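Local coordinates for protein endopolygalacturonase (Chondrostereum purpureum, PDB 1K5C) that probably hydrolyses the alpha-1,4 links of polygalacturonate chains from within, as an endo-acting pectin-degrading glycoside hydrolase with a parallel beta-helix fold, at residues A[190-199]-A[216-226]; A[278-289]-A[306-317]. All coordinates share one frame; numbering follows the deposited sequence.

Overall arrangement
From the N terminus the chain winds in parallel turns that make a right-handed beta-helix, and the two contacts follow one another along it without nesting or crossing. Contact 1 closes first: 190-199 and 216-226 lie side by side after 16 intervening residues, joining strand 190-192 to 207-221 and strand 197-202 to 223-230. Contact 2 then brings 278-289 against 306-317 across another 16 residues, pairing 285-289 with 306-315 and laying 278-280 alongside 306-309. Their centres are about 15 Å apart, and they meet in the core where V225 CG2 lies 4.0 Å from F280 CZ. Contact 1 reaches the galacturonate-binding residues; contact 2 belongs to later turns toward the C-terminal end.

Contact 1. Residues A[190-199]-A[216-226]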
loop_
_atom_site.group_PDB
_atom_site.type_symbol
_atom_site.label_atom_id
_atom_site.label_comp_id
_atom_site.label_asym_id
_atom_site.label_seq_id
_atom_site.Cartn_x
_atom_site.Cartn_y
_atom_site.Cartn_z
ATOM N N GLN A 190 7.708 4.027 7.138
ATOM C CA GLN A 190 7.241 5.328 7.640
ATOM C C GLN A 190 6.169 5.864 6.684
ATOM O O GLN A 190 6.439 5.985 5.470
ATOM C CB GLN A 190 8.400 6.306 7.686
ATOM C CG GLN A 190 9.424 5.902 8.767
ATOM C CD GLN A 190 10.622 6.775 8.530
ATOM O OE1 GLN A 190 10.590 7.999 8.657
ATOM N NE2 GLN A 190 11.685 6.085 8.192
ATOM N N CYS A 191 5.000 6.167 7.213
ATOM C CA CYS A 191 3.847 6.635 6.469
ATOM C C CYS A 191 3.417 7.990 6.962
ATOM O O CYS A 191 3.218 8.127 8.178
ATOM C CB CYS A 191 2.674 5.637 6.695
ATOM S SG CYS A 191 2.964 3.935 6.231
ATOM N N SER A 192 3.220 8.968 6.075
ATOM C CA SER A 192 2.712 10.268 6.524
ATOM C C SER A 192 1.793 10.853 5.458
ATOM O O SER A 192 1.936 10.598 4.253
ATOM C CB SER A 192 3.847 11.240 6.843
ATOM O OG SER A 192 4.634 11.476 5.704
ATOM N N GLY A 193 0.842 11.690 5.910
ATOM C CA GLY A 193 -0.048 12.459 5.062
ATOM C C GLY A 193 -1.276 11.731 4.575
ATOM O O GLY A 193 -2.291 12.390 4.220
ATOM N N GLY A 194 -1.211 10.429 4.484
ATOM C CA GLY A 194 -2.248 9.618 3.827
ATOM C C GLY A 194 -3.246 9.047 4.794
ATOM O O GLY A 194 -3.698 9.724 5.740
ATOM N N HIS A 195 -3.691 7.820 4.470
ATOM C CA HIS A 195 -4.780 7.148 5.166
ATOM C C HIS A 195 -4.321 5.956 6.009
ATOM O O HIS A 195 -5.169 5.165 6.444
ATOM C CB HIS A 195 -5.877 6.717 4.181
ATOM C CG HIS A 195 -6.539 7.902 3.511
ATOM N ND1 HIS A 195 -7.592 7.651 2.606
ATOM C CD2 HIS A 195 -6.357 9.228 3.588
ATOM C CE1 HIS A 195 -7.997 8.845 2.174
ATOM N NE2 HIS A 195 -7.289 9.809 2.746
ATOM N N GLY A 196 -3.006 5.869 6.285
ATOM C CA GLY A 196 -2.577 4.821 7.197
ATOM C C GLY A 196 -2.379 3.486 6.491
ATOM O O GLY A 196 -2.222 3.374 5.277
ATOM N N ILE A 197 -2.305 2.444 7.325
ATOM C CA ILE A 197 -1.942 1.098 6.876
ATOM C C ILE A 197 -3.204 0.286 6.747
ATOM O O ILE A 197 -3.884 0.030 7.763
ATOM C CB ILE A 197 -0.983 0.445 7.891
ATOM C CG1 ILE A 197 0.315 1.283 7.977
ATOM C CG2 ILE A 197 -0.691 -1.007 7.519
ATOM C CD1 ILE A 197 1.255 0.857 9.100
ATOM N N SER A 198 -3.546 -0.141 5.514
ATOM C CA SER A 198 -4.833 -0.743 5.241
ATOM C C SER A 198 -4.720 -2.165 4.721
ATOM O O SER A 198 -3.873 -2.526 3.907
ATOM C CB SER A 198 -5.588 0.086 4.223
ATOM O OG SER A 198 -6.044 1.255 4.867
ATOM N N ILE A 199 -5.748 -2.951 5.144
ATOM C CA ILE A 199 -6.144 -4.196 4.464
ATOM C C ILE A 199 -7.472 -3.869 3.810
ATOM O O ILE A 199 -8.421 -3.448 4.487
ATOM C CB ILE A 199 -6.247 -5.368 5.412
ATOM C CG1 ILE A 199 -4.840 -5.731 5.963
ATOM C CG2 ILE A 199 -6.924 -6.544 4.738
ATOM C CD1 ILE A 199 -4.880 -6.690 7.145
ATOM N N ASN A 216 6.191 -0.166 12.241
ATOM C CA ASN A 216 5.987 0.997 11.390
ATOM C C ASN A 216 5.665 2.241 12.190
ATOM O O ASN A 216 5.155 2.193 13.304
ATOM C CB ASN A 216 4.788 0.696 10.419
ATOM C CG ASN A 216 5.033 -0.562 9.643
ATOM O OD1 ASN A 216 4.356 -1.637 9.975
ATOM N ND2 ASN A 216 5.874 -0.569 8.701
ATOM N N THR A 217 5.946 3.391 11.555
ATOM C CA THR A 217 5.552 4.678 12.102
ATOM C C THR A 217 4.561 5.338 11.156
ATOM O O THR A 217 4.792 5.368 9.923
ATOM C CB THR A 217 6.807 5.575 12.268
ATOM O OG1 THR A 217 7.702 4.976 13.194
ATOM C CG2 THR A 217 6.501 6.953 12.794
ATOM N N VAL A 218 3.447 5.830 11.694
ATOM C CA VAL A 218 2.433 6.514 10.931
ATOM C C VAL A 218 2.218 7.873 11.590
ATOM O O VAL A 218 1.974 7.912 12.824
ATOM C CB VAL A 218 1.116 5.730 10.899
ATOM C CG1 VAL A 218 0.037 6.491 10.122
ATOM C CG2 VAL A 218 1.320 4.307 10.337
ATOM N N THR A 219 2.285 8.954 10.819
ATOM C CA THR A 219 2.042 10.303 11.354
ATOM C C THR A 219 1.122 11.056 10.406
ATOM O O THR A 219 1.021 10.756 9.205
ATOM C CB THR A 219 3.374 11.058 11.524
ATOM O OG1 THR A 219 4.050 11.104 10.250
ATOM C CG2 THR A 219 4.268 10.419 12.577
ATOM N N ARG A 220 0.468 12.092 10.965
ATOM C CA ARG A 220 -0.282 13.070 10.165
ATOM C C ARG A 220 -1.127 12.376 9.068
ATOM O O ARG A 220 -0.981 12.645 7.887
ATOM C CB ARG A 220 0.686 14.113 9.607
ATOM C CG ARG A 220 0.008 15.407 9.194
ATOM C CD ARG A 220 0.996 16.432 8.640
ATOM N NE ARG A 220 1.580 15.979 7.415
ATOM C CZ ARG A 220 1.008 16.107 6.198
ATOM N NH1 ARG A 220 -0.178 16.705 5.984
ATOM N NH2 ARG A 220 1.633 15.634 5.174
ATOM N N SER A 221 -1.994 11.487 9.539
ATOM C CA SER A 221 -2.787 10.622 8.639
ATOM C C SER A 221 -4.209 10.616 9.073
ATOM O O SER A 221 -4.566 10.910 10.219
ATOM C CB SER A 221 -2.203 9.191 8.606
ATOM O OG SER A 221 -0.881 9.186 8.021
ATOM N N MET A 222 -5.106 10.159 8.159
ATOM C CA MET A 222 -6.533 10.169 8.460
ATOM C C MET A 222 -6.929 8.984 9.346
ATOM O O MET A 222 -7.901 9.091 10.123
ATOM C CB MET A 222 -7.321 10.154 7.156
ATOM C CG MET A 222 -8.797 10.269 7.242
ATOM S SD MET A 222 -9.534 10.588 5.626
ATOM C CE MET A 222 -8.435 11.812 5.138
ATOM N N TYR A 223 -6.204 7.866 9.194
ATOM C CA TYR A 223 -6.454 6.670 9.989
ATOM C C TYR A 223 -5.095 6.115 10.380
ATOM O O TYR A 223 -4.105 6.357 9.692
ATOM C CB TYR A 223 -7.185 5.548 9.196
ATOM C CG TYR A 223 -8.397 6.034 8.415
ATOM C CD1 TYR A 223 -9.680 5.939 8.889
ATOM C CD2 TYR A 223 -8.248 6.570 7.151
ATOM C CE1 TYR A 223 -10.773 6.402 8.114
ATOM C CE2 TYR A 223 -9.291 7.039 6.387
ATOM C CZ TYR A 223 -10.561 6.953 6.899
ATOM O OH TYR A 223 -11.636 7.367 6.138
ATOM N N GLY A 224 -5.071 5.363 11.484
ATOM C CA GLY A 224 -3.858 4.659 11.845
ATOM C C GLY A 224 -3.748 3.304 11.095
ATOM O O GLY A 224 -2.909 3.138 10.217
ATOM N N VAL A 225 -4.625 2.380 11.498
ATOM C CA VAL A 225 -4.762 1.117 10.785
ATOM C C VAL A 225 -6.230 0.920 10.440
ATOM O O VAL A 225 -7.142 1.273 11.216
ATOM C CB VAL A 225 -4.115 -0.107 11.500
ATOM C CG1 VAL A 225 -2.618 0.132 11.771
ATOM C CG2 VAL A 225 -4.848 -0.354 12.788
ATOM N N ARG A 226 -6.457 0.297 9.283
ATOM C CA ARG A 226 -7.783 -0.037 8.842
ATOM C C ARG A 226 -7.855 -1.429 8.259
ATOM O O ARG A 226 -6.939 -1.867 7.563
ATOM C CB ARG A 226 -8.288 0.845 7.687
ATOM C CG ARG A 226 -8.848 2.166 8.206
ATOM C CD ARG A 226 -9.260 2.816 6.840
ATOM N NE ARG A 226 -10.632 2.784 6.334
ATOM C CZ ARG A 226 -11.117 3.599 5.394
ATOM N NH1 ARG A 226 -10.313 4.469 4.829
ATOM N NH2 ARG A 226 -12.376 3.528 4.988
HETATM O O HOH W 1 5.620 8.814 9.751
HETATM O O HOH W 2 3.701 13.625 4.200
HETATM O O HOH W 3 -0.660 7.344 5.942
HETATM O O HOH W 4 -4.384 -2.705 8.397
#
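M222 and Y223 pack beside H195 in different ways. The M222 sulfur SD sits over the imidazole face, 4.1 Å from the ring centroid and 25° off its normal. Y223 presents its edge in an offset edge-to-face pair, planes at 73° and centroids 5.7 Å apart. With CG anti to the carbonyl carbon (chi1 -64°), H195 lies alongside both neighbours. Replacing H195 by an alanine would probably leave M222 SD and the Y223 edge without their aromatic partner, and both side chains freer to turn.

Backbone bonds flank this cluster. C191 N donates to T217 O, and T219 N donates to C191 O over 2.9 Å, whereas M222 N donates to G194 O at 2.8 Å. The register then slips by one residue, and I197 N donates to G224 O. A water accepts from G196 N and donates to S221 OG, bridging the two segments.

Among apolar groups, I197 CD1 meets V218 CG2 at 3.7 Å. C191, on the same side, is disulfide-bonded to C175.

Successive turns paired in parallel typify the beta-helix of family 28 glycoside hydrolases; H195, the predicted active-site residue, and R226 are binding residues for galacturonate.

Contact 2. Residues A[278-289]-A[306-317]; sequences VNFTGGATTIKV and NWNWSQLTVTGG
F280 carries CG anti to its carbonyl carbon (chi1 -69°), and W309 does likewise (chi1 -74°), so that the two side chains run alongside each other, pointing the same way. The F280 edge then meets the W309 face: F280 CE1 is 3.6 Å from W309 CE2, and the planes stand 76° apart. L312 has CG anti to the backbone N, and with its second torsion close to a right-handed sixty-degree twist CD2 lies over the centre of the F280 ring, 4.1 Å from the centroid.

Next to this cluster V278 CB rests over the six-membered ring of W307. W309 NE1 donates to V278 O at 2.8 Å, with the acceptor in the indole plane but the donor well above the carbonyl plane. N279 OD1 receives N308 N at 2.9 Å, also from above its carbonyl plane. N308 OD1 accepts S310 N, an Asx turn at the corner. Here Q311 bends at chi2 and its NE2 grips G282 O at 2.8 Å, fastening the loop between the strands.

Beyond the corner T285-K288 pair in parallel with L312-T315, T313 N donating to T285 O. I287 CD1 touches L312 CD1 at 3.8 Å on the inward side.

Strand 247-251 flanks 285-289, and strand 328-333 flanks 306-315. Inside the beta-helix, F280 and I287 reach V256 of strand 254-259, while W309 packs on V296 and V298 of strand 294-299.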
loop_
_atom_site.group_PDB
_atom_site.type_symbol
_atom_site.label_atom_id
_atom_site.label_comp_id
_atom_site.label_asym_id
_atom_site.label_seq_id
_atom_site.Cartn_x
_atom_site.Cartn_y
_atom_site.Cartn_z
ATOM N N VAL A 278 -7.441 -11.342 14.456
ATOM C CA VAL A 278 -6.791 -10.031 14.318
ATOM C C VAL A 278 -6.223 -9.648 15.712
ATOM O O VAL A 278 -7.011 -9.477 16.649
ATOM C CB VAL A 278 -7.782 -8.964 13.821
ATOM C CG1 VAL A 278 -7.098 -7.608 13.773
ATOM C CG2 VAL A 278 -8.333 -9.373 12.460
ATOM N N ASN A 279 -4.906 -9.516 15.819
ATOM C CA ASN A 279 -4.231 -9.324 17.107
ATOM C C ASN A 279 -3.370 -8.067 17.087
ATOM O O ASN A 279 -2.772 -7.728 16.042
ATOM C CB ASN A 279 -3.303 -10.531 17.405
ATOM C CG ASN A 279 -4.018 -11.755 17.905
ATOM O OD1 ASN A 279 -5.221 -11.824 18.044
ATOM N ND2 ASN A 279 -3.226 -12.763 18.376
ATOM N N PHE A 280 -3.216 -7.469 18.265
ATOM C CA PHE A 280 -2.185 -6.438 18.545
ATOM C C PHE A 280 -1.331 -7.046 19.690
ATOM O O PHE A 280 -1.713 -6.977 20.854
ATOM C CB PHE A 280 -2.759 -5.115 18.986
ATOM C CG PHE A 280 -3.520 -4.346 17.906
ATOM C CD1 PHE A 280 -4.821 -4.641 17.586
ATOM C CD2 PHE A 280 -2.865 -3.284 17.228
ATOM C CE1 PHE A 280 -5.524 -3.897 16.626
ATOM C CE2 PHE A 280 -3.571 -2.554 16.275
ATOM C CZ PHE A 280 -4.880 -2.851 15.974
ATOM N N THR A 281 -0.206 -7.675 19.279
ATOM C CA THR A 281 0.684 -8.393 20.214
ATOM C C THR A 281 2.122 -8.034 19.894
ATOM O O THR A 281 2.426 -7.349 18.933
ATOM C CB THR A 281 0.439 -9.911 20.121
ATOM O OG1 THR A 281 0.588 -10.282 18.734
ATOM C CG2 THR A 281 -0.948 -10.300 20.623
ATOM N N GLY A 282 3.037 -8.541 20.754
ATOM C CA GLY A 282 4.469 -8.296 20.528
ATOM C C GLY A 282 4.826 -6.957 21.140
ATOM O O GLY A 282 4.522 -6.696 22.322
ATOM N N GLY A 283 5.494 -6.104 20.397
ATOM C CA GLY A 283 5.799 -4.744 20.894
ATOM C C GLY A 283 4.518 -3.924 20.952
ATOM O O GLY A 283 3.571 -4.136 20.165
ATOM N N ALA A 284 4.472 -2.931 21.852
ATOM C CA ALA A 284 3.344 -2.043 21.954
ATOM C C ALA A 284 3.044 -1.372 20.607
ATOM O O ALA A 284 3.939 -0.813 19.958
ATOM C CB ALA A 284 3.653 -0.968 22.988
ATOM N N THR A 285 1.748 -1.375 20.254
ATOM C CA THR A 285 1.270 -0.481 19.204
ATOM C C THR A 285 0.537 0.673 19.948
ATOM O O THR A 285 -0.463 0.439 20.620
ATOM C CB THR A 285 0.357 -1.183 18.222
ATOM O OG1 THR A 285 1.161 -2.053 17.394
ATOM C CG2 THR A 285 -0.394 -0.187 17.334
ATOM N N THR A 286 1.151 1.840 19.850
ATOM C CA THR A 286 0.600 3.002 20.516
ATOM C C THR A 286 0.098 3.954 19.441
ATOM O O THR A 286 0.786 4.217 18.440
ATOM C CB THR A 286 1.637 3.693 21.423
ATOM O OG1 THR A 286 2.738 4.274 20.620
ATOM C CG2 THR A 286 2.179 2.732 22.478
ATOM N N ILE A 287 -1.134 4.448 19.664
ATOM C CA ILE A 287 -1.791 5.315 18.665
ATOM C C ILE A 287 -2.367 6.535 19.373
ATOM O O ILE A 287 -3.127 6.389 20.321
ATOM C CB ILE A 287 -2.947 4.545 17.944
ATOM C CG1 ILE A 287 -2.474 3.208 17.404
ATOM C CG2 ILE A 287 -3.592 5.453 16.906
ATOM C CD1 ILE A 287 -3.536 2.444 16.603
ATOM N N LYS A 288 -1.951 7.706 18.946
ATOM C CA LYS A 288 -2.445 8.994 19.492
ATOM C C LYS A 288 -3.290 9.653 18.433
ATOM O O LYS A 288 -2.829 9.828 17.279
ATOM C CB LYS A 288 -1.280 9.895 19.889
ATOM C CG LYS A 288 -0.400 9.263 20.986
ATOM C CD LYS A 288 0.837 10.070 21.435
ATOM C CE LYS A 288 1.854 9.291 22.238
ATOM N NZ LYS A 288 3.167 9.916 22.772
ATOM N N VAL A 289 -4.519 10.016 18.782
ATOM C CA VAL A 289 -5.428 10.592 17.835
ATOM C C VAL A 289 -5.735 12.051 18.215
ATOM O O VAL A 289 -5.626 12.479 19.380
ATOM C CB VAL A 289 -6.722 9.764 17.666
ATOM C CG1 VAL A 289 -6.434 8.284 17.425
ATOM C CG2 VAL A 289 -7.692 9.935 18.845
ATOM N N ASN A 306 -10.425 -15.210 18.848
ATOM C CA ASN A 306 -10.012 -14.548 20.114
ATOM C C ASN A 306 -8.982 -13.516 19.729
ATOM O O ASN A 306 -7.807 -13.826 19.510
ATOM C CB ASN A 306 -9.417 -15.578 21.059
ATOM C CG ASN A 306 -10.500 -16.590 21.476
ATOM O OD1 ASN A 306 -11.540 -16.189 21.988
ATOM N ND2 ASN A 306 -10.262 -17.846 21.197
ATOM N N TRP A 307 -9.468 -12.273 19.597
ATOM C CA TRP A 307 -8.609 -11.157 19.139
ATOM C C TRP A 307 -7.879 -10.637 20.363
ATOM O O TRP A 307 -8.471 -9.974 21.247
ATOM C CB TRP A 307 -9.491 -10.074 18.526
ATOM C CG TRP A 307 -10.162 -10.470 17.235
ATOM C CD1 TRP A 307 -10.331 -11.726 16.702
ATOM C CD2 TRP A 307 -10.762 -9.537 16.314
ATOM N NE1 TRP A 307 -11.002 -11.616 15.452
ATOM C CE2 TRP A 307 -11.294 -10.291 15.226
ATOM C CE3 TRP A 307 -10.926 -8.133 16.290
ATOM C CZ2 TRP A 307 -11.961 -9.674 14.164
ATOM C CZ3 TRP A 307 -11.589 -7.537 15.230
ATOM C CH2 TRP A 307 -12.100 -8.302 14.170
ATOM N N ASN A 308 -6.576 -10.960 20.410
ATOM C CA ASN A 308 -5.745 -10.515 21.568
ATOM C C ASN A 308 -5.200 -9.118 21.200
ATOM O O ASN A 308 -4.345 -9.038 20.303
ATOM C CB ASN A 308 -4.593 -11.522 21.741
ATOM C CG ASN A 308 -3.754 -11.180 22.975
ATOM O OD1 ASN A 308 -3.739 -10.027 23.427
ATOM N ND2 ASN A 308 -3.098 -12.173 23.510
ATOM N N TRP A 309 -5.763 -8.097 21.832
ATOM C CA TRP A 309 -5.371 -6.714 21.584
ATOM C C TRP A 309 -4.608 -6.148 22.790
ATOM O O TRP A 309 -4.534 -4.946 23.016
ATOM C CB TRP A 309 -6.612 -5.851 21.297
ATOM C CG TRP A 309 -7.161 -6.115 19.912
ATOM C CD1 TRP A 309 -6.974 -7.194 19.077
ATOM C CD2 TRP A 309 -8.007 -5.185 19.188
ATOM N NE1 TRP A 309 -7.655 -6.997 17.872
ATOM C CE2 TRP A 309 -8.286 -5.778 17.933
ATOM C CE3 TRP A 309 -8.543 -3.930 19.503
ATOM C CZ2 TRP A 309 -9.104 -5.098 16.984
ATOM C CZ3 TRP A 309 -9.333 -3.284 18.558
ATOM C CH2 TRP A 309 -9.606 -3.880 17.316
ATOM N N SER A 310 -3.910 -7.054 23.525
ATOM C CA SER A 310 -3.265 -6.646 24.778
ATOM C C SER A 310 -2.252 -5.585 24.597
ATOM O O SER A 310 -2.041 -4.795 25.527
ATOM C CB SER A 310 -2.625 -7.905 25.413
ATOM O OG SER A 310 -1.666 -8.502 24.499
ATOM N N GLN A 311 -1.569 -5.527 23.434
ATOM C CA GLN A 311 -0.480 -4.551 23.258
ATOM C C GLN A 311 -0.924 -3.260 22.570
ATOM O O GLN A 311 -0.072 -2.413 22.268
ATOM C CB GLN A 311 0.700 -5.204 22.513
ATOM C CG GLN A 311 1.381 -6.295 23.401
ATOM C CD GLN A 311 2.066 -5.634 24.596
ATOM O OE1 GLN A 311 1.472 -5.440 25.638
ATOM N NE2 GLN A 311 3.297 -5.227 24.432
ATOM N N LEU A 312 -2.241 -3.072 22.382
ATOM C CA LEU A 312 -2.728 -1.812 21.801
ATOM C C LEU A 312 -3.006 -0.787 22.890
ATOM O O LEU A 312 -3.741 -1.083 23.858
ATOM C CB LEU A 312 -4.035 -2.104 21.035
ATOM C CG LEU A 312 -4.719 -0.913 20.406
ATOM C CD1 LEU A 312 -3.783 -0.234 19.348
ATOM C CD2 LEU A 312 -6.059 -1.308 19.765
ATOM N N THR A 313 -2.525 0.418 22.687
ATOM C CA THR A 313 -2.913 1.588 23.520
ATOM C C THR A 313 -3.316 2.706 22.554
ATOM O O THR A 313 -2.472 3.089 21.737
ATOM C CB THR A 313 -1.789 2.044 24.457
ATOM O OG1 THR A 313 -1.434 0.978 25.328
ATOM C CG2 THR A 313 -2.235 3.284 25.226
ATOM N N VAL A 314 -4.524 3.194 22.673
ATOM C CA VAL A 314 -4.978 4.325 21.860
ATOM C C VAL A 314 -5.441 5.432 22.821
ATOM O O VAL A 314 -6.243 5.134 23.725
ATOM C CB VAL A 314 -6.125 3.951 20.902
ATOM C CG1 VAL A 314 -6.406 5.132 19.930
ATOM C CG2 VAL A 314 -5.825 2.682 20.105
ATOM N N THR A 315 -4.953 6.642 22.610
ATOM C CA THR A 315 -5.281 7.787 23.456
ATOM C C THR A 315 -5.657 8.992 22.561
ATOM O O THR A 315 -5.354 9.026 21.385
ATOM C CB THR A 315 -4.103 8.155 24.384
ATOM O OG1 THR A 315 -2.937 8.438 23.574
ATOM C CG2 THR A 315 -3.795 7.014 25.386
ATOM N N GLY A 316 -6.334 9.939 23.232
ATOM C CA GLY A 316 -6.810 11.134 22.542
ATOM C C GLY A 316 -8.273 10.976 22.075
ATOM O O GLY A 316 -8.859 9.880 22.119
ATOM N N GLY A 317 -8.834 12.074 21.558
ATOM C CA GLY A 317 -10.117 11.980 20.873
ATOM C C GLY A 317 -11.206 11.426 21.764
ATOM O O GLY A 317 -11.270 11.686 22.989
HETATM O O HOH W 5 -6.361 -14.124 16.987
HETATM O O HOH W 6 -5.133 -14.795 19.802
HETATM O O HOH W 7 -1.443 6.181 23.077
HETATM O O HOH W 8 -6.837 14.219 21.223
#